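Local coordinates for protein ribonucleoside triphosphate reductase (Lactobacillus leichmannii, PDB 1L1L) that catalyses the adenosylcobalamin (B12)-dependent reduction of ribonucleoside triphosphates to 2'-deoxyribonucleoside triphosphates, as a monomeric, allosterically regulated class II ribonucleotide reductase, at residues A[26-29]-A[30-33]; A[46-49]-A[50-53]; A[331-334]-A[335-338]. All blocks are in the same frame, centred on the assembly; numbering follows the deposited sequence.

Contact 1. Residues A[26-29]-A[30-33]; sequences LGWV and TYKR
Trp28 and Lys32 meet one turn apart on the short helix 27-32, and the aliphatic chain of the lysine lies across the indole. This i to i+4 CH-pi contact is the tight part: Lys32 CG sits over one face of the six-membered ring, 3.3 Å from its centroid and offset toward the rim. The bend at chi2 (-62°) lays Lys32 CD over the CZ2 rim of the ring, 3.4 Å from Trp28 CZ2, and the bend at chi3 keeps CE close by. Beyond the ring, Lys32 NZ reaches Ser45 OG and Glu46 O. Helices 583-589 and 709-719 add Leu583, Val709 and Phe713 to this buried side. Tyr31 touches the indole more lightly, its CD2 standing 4.3 Å from Trp28 CD1.

Arg33, where the backbone leaves helical geometry, is the loose, exposed end. Its CG lies 3.3 Å from Val29 O, while the guanidinium group goes on to Arg576 O and the ring of Phe577. Arg33 N still closes the last turn on Val29 O at 3.2 Å. At the first turn Leu26 O takes two bonds: Thr30 N approaches almost in line with the carbonyl at 3.1 Å, and Thr30 OG1 donates at 2.9 Å from 45° above the carbonyl plane.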
loop_
_atom_site.group_PDB
_atom_site.type_symbol
_atom_site.label_atom_id
_atom_site.label_comp_id
_atom_site.label_asym_id
_atom_site.label_seq_id
_atom_site.Cartn_x
_atom_site.Cartn_y
_atom_site.Cartn_z
ATOM N N LEU A 26 -21.561 0.795 -2.478
ATOM C CA LEU A 26 -20.662 0.582 -3.624
ATOM C C LEU A 26 -19.914 -0.741 -3.463
ATOM O O LEU A 26 -19.135 -1.136 -4.331
ATOM C CB LEU A 26 -19.606 1.704 -3.715
ATOM C CG LEU A 26 -19.949 3.166 -3.429
ATOM C CD1 LEU A 26 -18.692 4.029 -3.531
ATOM C CD2 LEU A 26 -20.973 3.646 -4.411
ATOM N N GLY A 27 -20.160 -1.418 -2.344
ATOM C CA GLY A 27 -19.476 -2.665 -2.043
ATOM C C GLY A 27 -19.399 -3.800 -3.045
ATOM O O GLY A 27 -18.315 -4.165 -3.497
ATOM N N TRP A 28 -20.540 -4.386 -3.389
ATOM C CA TRP A 28 -20.531 -5.508 -4.314
ATOM C C TRP A 28 -19.902 -5.175 -5.648
ATOM O O TRP A 28 -19.136 -5.966 -6.200
ATOM C CB TRP A 28 -21.943 -6.017 -4.559
ATOM C CG TRP A 28 -21.949 -7.236 -5.374
ATOM C CD1 TRP A 28 -21.696 -8.507 -4.951
ATOM C CD2 TRP A 28 -22.184 -7.318 -6.780
ATOM N NE1 TRP A 28 -21.759 -9.376 -6.008
ATOM C CE2 TRP A 28 -22.062 -8.673 -7.144
ATOM C CE3 TRP A 28 -22.488 -6.374 -7.771
ATOM C CZ2 TRP A 28 -22.232 -9.112 -8.456
ATOM C CZ3 TRP A 28 -22.657 -6.808 -9.071
ATOM C CH2 TRP A 28 -22.529 -8.169 -9.404
ATOM N N VAL A 29 -20.248 -4.015 -6.183
ATOM C CA VAL A 29 -19.700 -3.606 -7.461
ATOM C C VAL A 29 -18.173 -3.552 -7.378
ATOM O O VAL A 29 -17.472 -4.070 -8.255
ATOM C CB VAL A 29 -20.246 -2.221 -7.860
ATOM C CG1 VAL A 29 -19.587 -1.760 -9.134
ATOM C CG2 VAL A 29 -21.756 -2.289 -8.029
ATOM N N THR A 30 -17.669 -2.922 -6.322
ATOM C CA THR A 30 -16.231 -2.795 -6.115
ATOM C C THR A 30 -15.583 -4.168 -6.047
ATOM O O THR A 30 -14.523 -4.394 -6.617
ATOM C CB THR A 30 -15.913 -2.026 -4.814
ATOM O OG1 THR A 30 -16.385 -0.680 -4.936
ATOM C CG2 THR A 30 -14.402 -2.006 -4.555
ATOM N N TYR A 31 -16.235 -5.100 -5.359
ATOM C CA TYR A 31 -15.690 -6.439 -5.257
ATOM C C TYR A 31 -15.575 -7.112 -6.627
ATOM O O TYR A 31 -14.534 -7.677 -6.965
ATOM C CB TYR A 31 -16.563 -7.304 -4.334
ATOM C CG TYR A 31 -16.426 -8.772 -4.639
ATOM C CD1 TYR A 31 -15.210 -9.440 -4.447
ATOM C CD2 TYR A 31 -17.490 -9.489 -5.200
ATOM C CE1 TYR A 31 -15.059 -10.791 -4.812
ATOM C CE2 TYR A 31 -17.343 -10.828 -5.569
ATOM C CZ TYR A 31 -16.135 -11.469 -5.374
ATOM O OH TYR A 31 -16.005 -12.788 -5.750
ATOM N N LYS A 32 -16.648 -7.046 -7.409
ATOM C CA LYS A 32 -16.692 -7.669 -8.724
ATOM C C LYS A 32 -15.643 -7.212 -9.718
ATOM O O LYS A 32 -15.143 -8.001 -10.512
ATOM C CB LYS A 32 -18.072 -7.467 -9.354
ATOM C CG LYS A 32 -19.158 -8.240 -8.655
ATOM C CD LYS A 32 -18.904 -9.747 -8.740
ATOM C CE LYS A 32 -19.113 -10.276 -10.145
ATOM N NZ LYS A 32 -19.013 -11.755 -10.176
ATOM N N ARG A 33 -15.315 -5.929 -9.688
ATOM C CA ARG A 33 -14.336 -5.424 -10.624
ATOM C C ARG A 33 -12.945 -5.294 -10.013
ATOM O O ARG A 33 -12.046 -4.766 -10.660
ATOM C CB ARG A 33 -14.807 -4.072 -11.166
ATOM C CG ARG A 33 -14.920 -3.002 -10.100
ATOM C CD ARG A 33 -15.534 -1.718 -10.652
ATOM N NE ARG A 33 -14.851 -1.258 -11.863
ATOM C CZ ARG A 33 -14.864 0.000 -12.292
ATOM N NH1 ARG A 33 -15.521 0.929 -11.606
ATOM N NH2 ARG A 33 -14.219 0.329 -13.404
#

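Contact 2. Residues A[46-49]-A[50-53]; sequences ENWD and ETVK
Thr51 OG1 donates to Glu46 OE2 over a short 2.5 Å, meeting the carboxylate oxygen from 42° above its plane, with the two side chains crossing at about a right angle. Tyr31 OH is a second partner of the hydroxyl. The other carboxylate oxygen, Glu46 OE1, forms a salt bridge with Arg54. A second carboxylate reaches back the other way: Glu50 OE1 accepts from Asn47 N at 2.7 Å through its anti lone pair. Glu50 is extended at chi2, which carries its carboxylate back alongside Asn47, and its OE2 is paired with Arg44. The two arginines probably offset the repulsion between Glu46 and Glu50, whose OE2 and OE1 are 6.2 Å apart.

These bonds wrap the start of helix 48-60, with Asn47 at the N-cap position. Glu50, the third residue after it, bonds back to the N-cap amide, which is the returning half of a capping box; the Asn47 side chain itself makes no capping bond. Asn47 O then accepts from Thr51 N at 3.1 Å, opening the regular helical pattern.

Further out, the helix turns an apolar side toward helix 72-90. Trp48 chi1 (-177°) swings the indole along the helix toward residue 52, where Val52 CG2 makes a CH-pi contact with one face, 3.4 Å from the centroid of the six-membered ring. Tyr90 stacks on the same tryptophan and takes the indole NE1 on its carbonyl oxygen.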
loop_
_atom_site.group_PDB
_atom_site.type_symbol
_atom_site.label_atom_id
_atom_site.label_comp_id
_atom_site.label_asym_id
_atom_site.label_seq_id
_atom_site.Cartn_x
_atom_site.Cartn_y
_atom_site.Cartn_z
ATOM N N GLU A 46 -15.490 -15.090 -10.136
ATOM C CA GLU A 46 -15.903 -15.584 -8.824
ATOM C C GLU A 46 -17.079 -14.840 -8.197
ATOM O O GLU A 46 -17.404 -13.705 -8.572
ATOM C CB GLU A 46 -14.735 -15.489 -7.841
ATOM C CG GLU A 46 -13.555 -16.411 -8.096
ATOM C CD GLU A 46 -12.435 -16.140 -7.109
ATOM O OE1 GLU A 46 -11.565 -17.013 -6.909
ATOM O OE2 GLU A 46 -12.427 -15.030 -6.535
ATOM N N ASN A 47 -17.718 -15.501 -7.233
ATOM C CA ASN A 47 -18.811 -14.908 -6.467
ATOM C C ASN A 47 -18.149 -14.660 -5.114
ATOM O O ASN A 47 -17.106 -15.249 -4.832
ATOM C CB ASN A 47 -19.986 -15.886 -6.331
ATOM C CG ASN A 47 -20.655 -16.176 -7.666
ATOM O OD1 ASN A 47 -21.010 -15.257 -8.412
ATOM N ND2 ASN A 47 -20.834 -17.455 -7.973
ATOM N N TRP A 48 -18.729 -13.798 -4.287
ATOM C CA TRP A 48 -18.138 -13.466 -2.992
ATOM C C TRP A 48 -17.772 -14.699 -2.156
ATOM O O TRP A 48 -16.615 -14.891 -1.769
ATOM C CB TRP A 48 -19.095 -12.563 -2.211
ATOM C CG TRP A 48 -18.586 -12.084 -0.879
ATOM C CD1 TRP A 48 -19.305 -11.993 0.279
ATOM C CD2 TRP A 48 -17.277 -11.583 -0.574
ATOM N NE1 TRP A 48 -18.532 -11.471 1.281
ATOM C CE2 TRP A 48 -17.283 -11.208 0.789
ATOM C CE3 TRP A 48 -16.103 -11.408 -1.319
ATOM C CZ2 TRP A 48 -16.160 -10.668 1.426
ATOM C CZ3 TRP A 48 -14.984 -10.869 -0.687
ATOM C CH2 TRP A 48 -15.022 -10.507 0.673
ATOM N N ASP A 49 -18.761 -15.545 -1.892
ATOM C CA ASP A 49 -18.522 -16.742 -1.091
ATOM C C ASP A 49 -17.301 -17.530 -1.574
ATOM O O ASP A 49 -16.536 -18.043 -0.759
ATOM C CB ASP A 49 -19.774 -17.635 -1.108
ATOM C CG ASP A 49 -19.968 -18.323 -2.433
ATOM O OD1 ASP A 49 -19.321 -19.365 -2.654
ATOM O OD2 ASP A 49 -20.755 -17.818 -3.263
ATOM N N GLU A 50 -17.107 -17.609 -2.891
ATOM C CA GLU A 50 -15.980 -18.352 -3.461
ATOM C C GLU A 50 -14.638 -17.681 -3.216
ATOM O O GLU A 50 -13.630 -18.347 -2.969
ATOM C CB GLU A 50 -16.149 -18.529 -4.963
ATOM C CG GLU A 50 -17.400 -19.264 -5.396
ATOM C CD GLU A 50 -17.532 -19.274 -6.900
ATOM O OE1 GLU A 50 -17.673 -18.176 -7.480
ATOM O OE2 GLU A 50 -17.478 -20.369 -7.503
ATOM N N THR A 51 -14.612 -16.359 -3.333
ATOM C CA THR A 51 -13.371 -15.644 -3.101
ATOM C C THR A 51 -12.930 -15.842 -1.661
ATOM O O THR A 51 -11.790 -16.207 -1.402
ATOM C CB THR A 51 -13.534 -14.130 -3.370
ATOM O OG1 THR A 51 -13.839 -13.926 -4.754
ATOM C CG2 THR A 51 -12.263 -13.387 -3.009
ATOM N N VAL A 52 -13.837 -15.602 -0.723
ATOM C CA VAL A 52 -13.503 -15.743 0.689
ATOM C C VAL A 52 -13.014 -17.150 1.009
ATOM O O VAL A 52 -12.135 -17.327 1.854
ATOM C CB VAL A 52 -14.714 -15.414 1.587
ATOM C CG1 VAL A 52 -14.368 -15.670 3.053
ATOM C CG2 VAL A 52 -15.130 -13.966 1.388
ATOM N N LYS A 53 -13.576 -18.150 0.328
ATOM C CA LYS A 53 -13.184 -19.536 0.567
ATOM C C LYS A 53 -11.709 -19.766 0.266
ATOM O O LYS A 53 -10.979 -20.331 1.086
ATOM C CB LYS A 53 -14.050 -20.492 -0.269
ATOM C CG LYS A 53 -13.574 -21.950 -0.294
ATOM C CD LYS A 53 -14.627 -22.859 -0.919
ATOM C CE LYS A 53 -14.045 -24.179 -1.436
ATOM N NZ LYS A 53 -13.349 -24.988 -0.393
#

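Contact 3. Residues A[331-334]-A[335-338]; sequences QDFI and SMKQ
Phe333 and Met336 leave the backbone one turn apart and slant across each other, in a Met-aromatic contact. The sulfur lies obliquely off the ring: Met336 SD is 4.8 Å from the Phe333 centroid and 59° from the ring normal. The nearest ring atom is CD1, 3.7 Å from Met336 SD, with CE1 a little farther. Two torsions set this up. Phe333 CG stands anti to its backbone N, while Met336 CG fits between its own N and carbonyl carbon (chi1 77°); from there the chain runs straight through chi2 and bends at chi3. The methionine therefore runs past Phe333 O, which CG approaches to 3.2 Å, and continues to Ala302, Asp303 and Asn306 of helix 298-313. The phenylalanine instead touches Asn352 of strand 350-356.

Along the backbone, Ser335 N bonds to Gln331 O four residues back at 3.1 Å. Met336 N bonds to Phe333 O at 3.0 Å, from 60° above the carbonyl plane, and Gln338 N bonds to Ser335 O three residues back on the way to helix 340-347.

One water sits on the exposed side between Gln331 and Ser335, donating to Gln331 O and bonded also to Ser335 OG at 2.6 Å. Two more form a separate pair on the inward side, by Phe333 O and Ile334 O. One of them accepts from Lys337 N; the other lies 2.7 Å from Ile334 O and probably donates to it. The contact is thus divided in its chemistry: the sulfur and the ring give it a buried apolar side, while water bonds to carbonyl oxygens and to Ser335 OG in the same turn.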
loop_
_atom_site.group_PDB
_atom_site.type_symbol
_atom_site.label_atom_id
_atom_site.label_comp_id
_atom_site.label_asym_id
_atom_site.label_seq_id
_atom_site.Cartn_x
_atom_site.Cartn_y
_atom_site.Cartn_z
ATOM N N GLN A 331 18.293 20.235 1.006
ATOM C CA GLN A 331 17.407 21.080 0.227
ATOM C C GLN A 331 17.191 20.649 -1.216
ATOM O O GLN A 331 16.131 20.915 -1.781
ATOM C CB GLN A 331 17.886 22.535 0.255
ATOM C CG GLN A 331 17.780 23.185 1.628
ATOM C CD GLN A 331 16.446 22.904 2.305
ATOM O OE1 GLN A 331 15.382 23.171 1.740
ATOM N NE2 GLN A 331 16.498 22.359 3.524
ATOM N N ASP A 332 18.183 20.003 -1.821
ATOM C CA ASP A 332 18.036 19.566 -3.207
ATOM C C ASP A 332 16.945 18.484 -3.286
ATOM O O ASP A 332 16.081 18.496 -4.168
ATOM C CB ASP A 332 19.361 19.009 -3.738
ATOM C CG ASP A 332 20.425 20.093 -3.922
ATOM O OD1 ASP A 332 20.075 21.195 -4.415
ATOM O OD2 ASP A 332 21.603 19.831 -3.592
ATOM N N PHE A 333 17.002 17.552 -2.353
ATOM C CA PHE A 333 16.020 16.480 -2.319
ATOM C C PHE A 333 14.642 17.075 -2.027
ATOM O O PHE A 333 13.695 16.858 -2.770
ATOM C CB PHE A 333 16.401 15.465 -1.249
ATOM C CG PHE A 333 15.325 14.444 -0.980
ATOM C CD1 PHE A 333 15.016 13.477 -1.927
ATOM C CD2 PHE A 333 14.602 14.482 0.208
ATOM C CE1 PHE A 333 13.984 12.549 -1.696
ATOM C CE2 PHE A 333 13.562 13.553 0.452
ATOM C CZ PHE A 333 13.263 12.598 -0.501
ATOM N N ILE A 334 14.536 17.864 -0.963
ATOM C CA ILE A 334 13.257 18.457 -0.614
ATOM C C ILE A 334 12.599 19.213 -1.767
ATOM O O ILE A 334 11.371 19.215 -1.881
ATOM C CB ILE A 334 13.403 19.379 0.628
ATOM C CG1 ILE A 334 13.920 18.549 1.808
ATOM C CG2 ILE A 334 12.067 20.029 0.975
ATOM C CD1 ILE A 334 14.223 19.338 3.059
ATOM N N SER A 335 13.400 19.836 -2.639
ATOM C CA SER A 335 12.844 20.596 -3.757
ATOM C C SER A 335 12.764 19.845 -5.079
ATOM O O SER A 335 12.252 20.387 -6.054
ATOM C CB SER A 335 13.663 21.883 -3.992
ATOM O OG SER A 335 13.639 22.711 -2.842
ATOM N N MET A 336 13.231 18.601 -5.121
ATOM C CA MET A 336 13.228 17.886 -6.393
ATOM C C MET A 336 11.898 17.762 -7.126
ATOM O O MET A 336 11.863 17.879 -8.355
ATOM C CB MET A 336 13.889 16.517 -6.234
ATOM C CG MET A 336 13.050 15.431 -5.564
ATOM S SD MET A 336 14.038 13.932 -5.504
ATOM C CE MET A 336 13.751 13.257 -7.155
ATOM N N LYS A 337 10.792 17.560 -6.406
ATOM C CA LYS A 337 9.501 17.431 -7.074
ATOM C C LYS A 337 8.880 18.753 -7.520
ATOM O O LYS A 337 7.826 18.768 -8.153
ATOM C CB LYS A 337 8.494 16.669 -6.187
ATOM C CG LYS A 337 8.772 15.174 -6.066
ATOM C CD LYS A 337 7.686 14.458 -5.251
ATOM C CE LYS A 337 6.306 14.596 -5.875
ATOM N NZ LYS A 337 5.286 13.749 -5.179
ATOM N N GLN A 338 9.527 19.872 -7.202
ATOM C CA GLN A 338 8.982 21.162 -7.609
ATOM C C GLN A 338 9.384 21.508 -9.052
ATOM O O GLN A 338 8.756 22.351 -9.698
ATOM C CB GLN A 338 9.400 22.247 -6.597
ATOM C CG GLN A 338 8.487 22.248 -5.353
ATOM C CD GLN A 338 9.032 23.031 -4.162
ATOM O OE1 GLN A 338 10.162 22.819 -3.730
ATOM N NE2 GLN A 338 8.215 23.922 -3.616
HETATM O O HOH W 1 14.342 23.338 -0.442
HETATM O O HOH W 2 10.858 16.337 -3.496
HETATM O O HOH W 3 9.712 19.373 -4.041
#

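How the contacts relate
From the N terminus the chain meets the three contacts in series, none nested in or crossing another. Contact 1 closes the turns of helix 27-32; after the short strands 38-39 and 44-45, contact 2 closes the first turns of helix 48-60. Their centres lie 13 Å apart and the two touch directly: Tyr31 OH is 2.6 Å from Thr51 OG1 and 2.8 Å from Asn47 O, both probable hydrogen bonds, and Tyr31 meets Trp48 edge-to-face. Together they join strand 570-578 and helix 583-589 to helix 72-90. Contact 3, on the opposite side of the chain's centre, closes the end of helix 331-335 between helix 298-313 and strand 350-356, its centre about 39 Å from that of contact 1.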